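Local atomic coordinates of beta-lactamase (Francisella tularensis subsp. tularensis, PDB entry 3P09), a protein that probably hydrolyses the beta-lactam ring of antibiotics to give a substituted beta-amino acid, as a member of the class A beta-lactamases. Residues D26-L31 with I52-S57; I257-P262 with E271-Q276. All blocks are in the same frame, centred on the assembly; numbering follows the deposited sequence.

Both interactions pack a terminal helix of the chain against the same five-stranded antiparallel sheet. In interaction 1 the N-terminal helix 24-35 lies against the edge strand 53-54; in interaction 2 the start of the C-terminal helix 271-289 lies against the central strand 253-260. Their centres are about 11 Å apart, and the two helices touch: Leu-31 CD2 approaches Gln-276 OE1 at 3.6 Å, and Leu-31 O approaches Ile-273 CD1 at 3.9 Å. Terminal helices packed together on one sheet in this way belong to the alpha/beta domain of class A beta-lactamases. Neither contact includes the residues that, by the class A motifs, probably form the active site.

Interaction 1 (D26-L31 with I52-S57); sequences DSFKNL and IKYNES. With SO4 (sulfate ion), chain D.
Phe-28 sets its CB over the centre of the Tyr-54 ring, a CH-pi contact with CB 3.5 Å from the centroid and only 5° off the normal. The two side chains lie antiparallel, alongside one another, which brings Phe-28 CD2 to 3.6 Å from Tyr-54 CB. Their rings are inclined at 54° with centroids 5.4 Å apart, an oblique pair that is neither stacked nor edge-to-face. At the rim of the phenyl ring, in its plane, comes the methyl Ile-52 CG2, 4.0 Å from Phe-28 CE2. With CG anti to the backbone N (chi1 -176°), Tyr-54 extends from its strand across the helix surface, and its hydroxyl passes beside Lys-29: Tyr-54 OH is 3.4 Å from Lys-29 CA. The aliphatic CB and CD of Lys-29 also border this oxygen, the chain bending at chi2 before the amino end turns off from the tyrosine. The phenol's polar partner is the carboxylate of Glu-32, one helical turn beyond Phe-28; this hydrogen bond ties the far end of the ring to the same helix that covers its face. Lys-53 points away from the helix, and its extended chain hydrogen-bonds through NZ to O2 of a sulfate, probably from the crystallisation liquor, which Tyr-42 OH also binds; the bond is unusually short and its exact length doubtful. Tyr-54 pairs through its backbone with Ile-41 of strand 38-44, making 53-54 an edge strand of the sheet, and helix 24-35 packs against it, while Ser-27 and Leu-31 on the helix, and Ile-52 before the strand, touch helix 271-289.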
loop_
_atom_site.group_PDB
_atom_site.type_symbol
_atom_site.label_atom_id
_atom_site.label_comp_id
_atom_site.label_asym_id
_atom_site.label_seq_id
_atom_site.Cartn_x
_atom_site.Cartn_y
_atom_site.Cartn_z
ATOM N N ASP A 26 5.202 23.483 -8.037
ATOM C CA ASP A 26 4.172 24.517 -7.975
ATOM C C ASP A 26 2.784 23.900 -8.087
ATOM O O ASP A 26 1.840 24.347 -7.435
ATOM C CB ASP A 26 4.353 25.521 -9.111
ATOM C CG ASP A 26 5.638 26.313 -8.996
ATOM O OD1 ASP A 26 5.995 26.718 -7.866
ATOM O OD2 ASP A 26 6.287 26.531 -10.043
ATOM N N SER A 27 2.666 22.882 -8.933
ATOM C CA SER A 27 1.382 22.233 -9.156
ATOM C C SER A 27 0.924 21.415 -7.946
ATOM O O SER A 27 -0.257 21.405 -7.605
ATOM C CB SER A 27 1.428 21.373 -10.419
ATOM O OG SER A 27 1.364 22.198 -11.568
ATOM N N PHE A 28 1.854 20.737 -7.289
ATOM C CA PHE A 28 1.497 19.993 -6.086
ATOM C C PHE A 28 1.104 20.955 -4.966
ATOM O O PHE A 28 0.152 20.708 -4.234
ATOM C CB PHE A 28 2.648 19.080 -5.665
ATOM C CG PHE A 28 2.955 18.005 -6.677
ATOM C CD1 PHE A 28 1.928 17.334 -7.322
ATOM C CD2 PHE A 28 4.263 17.685 -7.002
ATOM C CE1 PHE A 28 2.200 16.354 -8.263
ATOM C CE2 PHE A 28 4.547 16.698 -7.947
ATOM C CZ PHE A 28 3.515 16.032 -8.575
ATOM N N LYS A 29 1.838 22.059 -4.842
ATOM C CA LYS A 29 1.496 23.100 -3.875
ATOM C C LYS A 29 0.100 23.684 -4.110
ATOM O O LYS A 29 -0.617 24.002 -3.162
ATOM C CB LYS A 29 2.538 24.229 -3.902
ATOM C CG LYS A 29 2.259 25.354 -2.913
ATOM C CD LYS A 29 2.362 24.879 -1.472
ATOM C CE LYS A 29 2.100 26.029 -0.509
ATOM N NZ LYS A 29 2.408 25.683 0.905
ATOM N N ASN A 30 -0.285 23.835 -5.373
ATOM C CA ASN A 30 -1.630 24.302 -5.681
ATOM C C ASN A 30 -2.694 23.330 -5.176
ATOM O O ASN A 30 -3.748 23.751 -4.697
ATOM C CB ASN A 30 -1.795 24.572 -7.181
ATOM C CG ASN A 30 -1.023 25.802 -7.642
ATOM O OD1 ASN A 30 -0.671 26.672 -6.836
ATOM N ND2 ASN A 30 -0.762 25.884 -8.946
ATOM N N LEU A 31 -2.415 22.031 -5.269
ATOM C CA LEU A 31 -3.358 21.040 -4.758
ATOM C C LEU A 31 -3.543 21.185 -3.252
ATOM O O LEU A 31 -4.661 21.060 -2.743
ATOM C CB LEU A 31 -2.909 19.614 -5.103
ATOM C CG LEU A 31 -2.806 19.254 -6.591
ATOM C CD1 LEU A 31 -2.303 17.816 -6.743
ATOM C CD2 LEU A 31 -4.149 19.426 -7.285
ATOM N N ILE A 52 10.325 12.246 -9.873
ATOM C CA ILE A 52 9.354 13.222 -9.369
ATOM C C ILE A 52 9.108 12.993 -7.881
ATOM O O ILE A 52 8.805 11.879 -7.464
ATOM C CB ILE A 52 8.009 13.094 -10.110
ATOM C CG1 ILE A 52 8.238 13.044 -11.628
ATOM C CG2 ILE A 52 7.082 14.239 -9.741
ATOM C CD1 ILE A 52 6.986 12.733 -12.441
ATOM N N LYS A 53 9.246 14.034 -7.073
ATOM C CA LYS A 53 9.109 13.869 -5.629
ATOM C C LYS A 53 8.607 15.165 -5.005
ATOM O O LYS A 53 8.913 16.247 -5.486
ATOM C CB LYS A 53 10.455 13.473 -5.015
ATOM C CG LYS A 53 11.559 14.462 -5.329
ATOM C CD LYS A 53 12.946 13.979 -4.914
ATOM C CE LYS A 53 13.994 14.979 -5.412
ATOM N NZ LYS A 53 15.361 14.717 -4.903
ATOM N N TYR A 54 7.818 15.055 -3.945
ATOM C CA TYR A 54 7.300 16.239 -3.275
ATOM C C TYR A 54 6.884 15.846 -1.873
ATOM O O TYR A 54 6.122 14.891 -1.705
ATOM C CB TYR A 54 6.106 16.778 -4.052
ATOM C CG TYR A 54 5.529 18.067 -3.510
ATOM C CD1 TYR A 54 4.453 18.052 -2.627
ATOM C CD2 TYR A 54 6.049 19.295 -3.889
ATOM C CE1 TYR A 54 3.916 19.222 -2.132
ATOM C CE2 TYR A 54 5.506 20.483 -3.399
ATOM C CZ TYR A 54 4.442 20.433 -2.521
ATOM O OH TYR A 54 3.886 21.588 -2.021
ATOM N N ASN A 55 7.397 16.560 -0.869
ATOM C CA ASN A 55 7.211 16.160 0.521
ATOM C C ASN A 55 7.574 14.697 0.724
ATOM O O ASN A 55 6.901 13.997 1.476
ATOM C CB ASN A 55 5.750 16.362 0.955
ATOM C CG ASN A 55 5.439 17.798 1.323
ATOM O OD1 ASN A 55 6.309 18.529 1.808
ATOM N ND2 ASN A 55 4.189 18.208 1.106
ATOM N N GLU A 56 8.619 14.222 0.051
ATOM C CA GLU A 56 8.859 12.783 0.010
ATOM C C GLU A 56 9.366 12.222 1.341
ATOM O O GLU A 56 9.412 11.007 1.522
ATOM C CB GLU A 56 9.822 12.412 -1.123
ATOM C CG GLU A 56 11.268 12.795 -0.886
ATOM C CD GLU A 56 11.570 14.242 -1.239
ATOM O OE1 GLU A 56 10.624 15.006 -1.522
ATOM O OE2 GLU A 56 12.762 14.615 -1.246
ATOM N N SER A 57 9.738 13.105 2.267
ATOM C CA SER A 57 10.214 12.686 3.585
ATOM C C SER A 57 9.277 13.110 4.706
ATOM O O SER A 57 9.626 13.025 5.874
ATOM C CB SER A 57 11.607 13.257 3.853
ATOM O OG SER A 57 12.588 12.564 3.113
HETATM S S SO4 D . 15.915 11.262 -4.432
HETATM O O1 SO4 D . 15.369 11.450 -5.774
HETATM O O2 SO4 D . 16.178 12.562 -3.822
HETATM O O3 SO4 D . 14.965 10.534 -3.600
HETATM O O4 SO4 D . 17.162 10.506 -4.517
#

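Interaction 2 (I257-P262 with E271-Q276); sequences ILYTNP and EEIIQQ
Ile-273 and Tyr-259 cross at about a right angle, the isoleucine presenting both of its branches to the aromatic ring. Its CG2 methyl lies over one face, displaced from the ring centre, in a CH-pi contact 4.0 Å from the Tyr-259 centroid and 19° off the normal. The longer branch leads along the ring and sets Ile-273 CD1 at 3.6 Å from Tyr-259 CE1. This division follows from the first torsion (chi1 -162°), which sends CG1 anti to the backbone N and turns CG2 between N and the carbonyl carbon. Ile-274 meets the strand mainly through CD1. This methyl packs 3.6 Å from Ile-257 CG2, the two side chains lying antiparallel, side by side, and it also reaches Tyr-259 CB at 4.0 Å. Consecutive helix residues thus pack beside Ile-257 and Tyr-259, alternate residues on one face of the strand. The contact is entirely apolar and buried; the tyrosine hydroxyl is satisfied elsewhere, by a hydrogen bond to the carbonyl oxygen of Asp-36. The segment axes are inclined at 145° between their N-to-C directions, roughly antiparallel, with closest approach 9.1 Å. Strand 253-260 is central in the sheet, between 38-44 and 239-246; Ile-257 also packs on Ile-39 and Ile-41 of strand 38-44, and Ile-273 on Leu-31 and Tyr-35 of the neighbouring helix 24-35.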
loop_
_atom_site.group_PDB
_atom_site.type_symbol
_atom_site.label_atom_id
_atom_site.label_comp_id
_atom_site.label_asym_id
_atom_site.label_seq_id
_atom_site.Cartn_x
_atom_site.Cartn_y
_atom_site.Cartn_z
ATOM N N ILE A 257 1.519 8.034 -3.660
ATOM C CA ILE A 257 0.875 9.319 -3.389
ATOM C C ILE A 257 0.125 9.207 -2.066
ATOM O O ILE A 257 -0.781 8.377 -1.934
ATOM C CB ILE A 257 -0.119 9.706 -4.506
ATOM C CG1 ILE A 257 0.578 9.734 -5.869
ATOM C CG2 ILE A 257 -0.760 11.043 -4.193
ATOM C CD1 ILE A 257 -0.359 10.021 -7.036
ATOM N N LEU A 258 0.534 10.002 -1.076
ATOM C CA LEU A 258 -0.071 9.948 0.252
ATOM C C LEU A 258 -0.661 11.318 0.543
ATOM O O LEU A 258 -0.091 12.347 0.160
ATOM C CB LEU A 258 0.966 9.585 1.317
ATOM C CG LEU A 258 1.926 8.438 0.931
ATOM C CD1 LEU A 258 2.929 8.185 2.052
ATOM C CD2 LEU A 258 1.201 7.149 0.599
ATOM N N TYR A 259 -1.809 11.344 1.202
ATOM C CA TYR A 259 -2.457 12.618 1.481
ATOM C C TYR A 259 -2.986 12.589 2.900
ATOM O O TYR A 259 -3.559 11.588 3.319
ATOM C CB TYR A 259 -3.598 12.910 0.486
ATOM C CG TYR A 259 -4.389 14.124 0.888
ATOM C CD1 TYR A 259 -3.850 15.393 0.748
ATOM C CD2 TYR A 259 -5.665 14.008 1.445
ATOM C CE1 TYR A 259 -4.556 16.520 1.155
ATOM C CE2 TYR A 259 -6.382 15.137 1.843
ATOM C CZ TYR A 259 -5.816 16.390 1.696
ATOM O OH TYR A 259 -6.501 17.526 2.090
ATOM N N THR A 260 -2.780 13.672 3.641
ATOM C CA THR A 260 -3.359 13.780 4.971
ATOM C C THR A 260 -3.563 15.241 5.341
ATOM O O THR A 260 -2.867 16.130 4.832
ATOM C CB THR A 260 -2.483 13.060 6.039
ATOM O OG1 THR A 260 -3.219 12.912 7.259
ATOM C CG2 THR A 260 -1.206 13.825 6.306
ATOM N N ASN A 261 -4.542 15.491 6.200
ATOM C CA ASN A 261 -4.745 16.823 6.770
ATOM C C ASN A 261 -4.523 16.688 8.262
ATOM O O ASN A 261 -5.430 16.311 8.997
ATOM C CB ASN A 261 -6.168 17.331 6.463
ATOM C CG ASN A 261 -6.441 18.724 7.023
ATOM O OD1 ASN A 261 -5.651 19.270 7.800
ATOM N ND2 ASN A 261 -7.589 19.295 6.641
ATOM N N PRO A 262 -3.298 16.975 8.716
ATOM C CA PRO A 262 -2.976 16.752 10.122
ATOM C C PRO A 262 -3.702 17.739 11.030
ATOM O O PRO A 262 -3.658 17.563 12.248
ATOM C CB PRO A 262 -1.472 16.996 10.169
ATOM C CG PRO A 262 -1.230 17.984 9.083
ATOM C CD PRO A 262 -2.225 17.692 8.004
ATOM N N GLU A 271 -10.282 11.412 -2.463
ATOM C CA GLU A 271 -9.738 10.704 -3.619
ATOM C C GLU A 271 -9.429 11.655 -4.777
ATOM O O GLU A 271 -8.558 11.386 -5.607
ATOM C CB GLU A 271 -10.709 9.612 -4.080
ATOM C CG GLU A 271 -10.895 8.473 -3.066
ATOM C CD GLU A 271 -11.673 7.289 -3.642
ATOM O OE1 GLU A 271 -12.818 7.491 -4.101
ATOM O OE2 GLU A 271 -11.127 6.158 -3.645
ATOM N N GLU A 272 -10.133 12.775 -4.835
ATOM C CA GLU A 272 -9.974 13.681 -5.970
ATOM C C GLU A 272 -8.570 14.269 -6.024
ATOM O O GLU A 272 -8.012 14.463 -7.104
ATOM C CB GLU A 272 -11.009 14.807 -5.927
ATOM C CG GLU A 272 -12.330 14.406 -5.293
ATOM C CD GLU A 272 -13.445 14.243 -6.305
ATOM O OE1 GLU A 272 -13.571 15.108 -7.200
ATOM O OE2 GLU A 272 -14.197 13.248 -6.202
ATOM N N ILE A 273 -7.992 14.568 -4.868
ATOM C CA ILE A 273 -6.647 15.115 -4.878
ATOM C C ILE A 273 -5.636 14.093 -5.413
ATOM O O ILE A 273 -4.708 14.451 -6.141
ATOM C CB ILE A 273 -6.216 15.661 -3.518
ATOM C CG1 ILE A 273 -5.022 16.602 -3.694
ATOM C CG2 ILE A 273 -5.884 14.524 -2.533
ATOM C CD1 ILE A 273 -4.530 17.211 -2.386
ATOM N N ILE A 274 -5.828 12.823 -5.062
ATOM C CA ILE A 274 -5.006 11.767 -5.610
ATOM C C ILE A 274 -5.179 11.729 -7.136
ATOM O O ILE A 274 -4.200 11.627 -7.882
ATOM C CB ILE A 274 -5.368 10.376 -5.022
ATOM C CG1 ILE A 274 -5.432 10.427 -3.497
ATOM C CG2 ILE A 274 -4.365 9.321 -5.489
ATOM C CD1 ILE A 274 -4.121 10.732 -2.845
ATOM N N GLN A 275 -6.418 11.815 -7.603
ATOM C CA GLN A 275 -6.658 11.796 -9.045
ATOM C C GLN A 275 -5.882 12.902 -9.742
ATOM O O GLN A 275 -5.246 12.691 -10.781
ATOM C CB GLN A 275 -8.144 11.948 -9.351
ATOM C CG GLN A 275 -8.982 10.830 -8.792
ATOM C CD GLN A 275 -10.451 11.122 -8.916
ATOM O OE1 GLN A 275 -10.837 12.199 -9.369
ATOM N NE2 GLN A 275 -11.285 10.170 -8.512
ATOM N N GLN A 276 -5.930 14.090 -9.165
ATOM C CA GLN A 276 -5.338 15.243 -9.815
ATOM C C GLN A 276 -3.809 15.178 -9.775
ATOM O O GLN A 276 -3.144 15.486 -10.767
ATOM C CB GLN A 276 -5.891 16.532 -9.204
ATOM C CG GLN A 276 -7.366 16.755 -9.554
ATOM C CD GLN A 276 -8.037 17.763 -8.642
ATOM O OE1 GLN A 276 -7.500 18.840 -8.382
ATOM N NE2 GLN A 276 -9.215 17.412 -8.141
#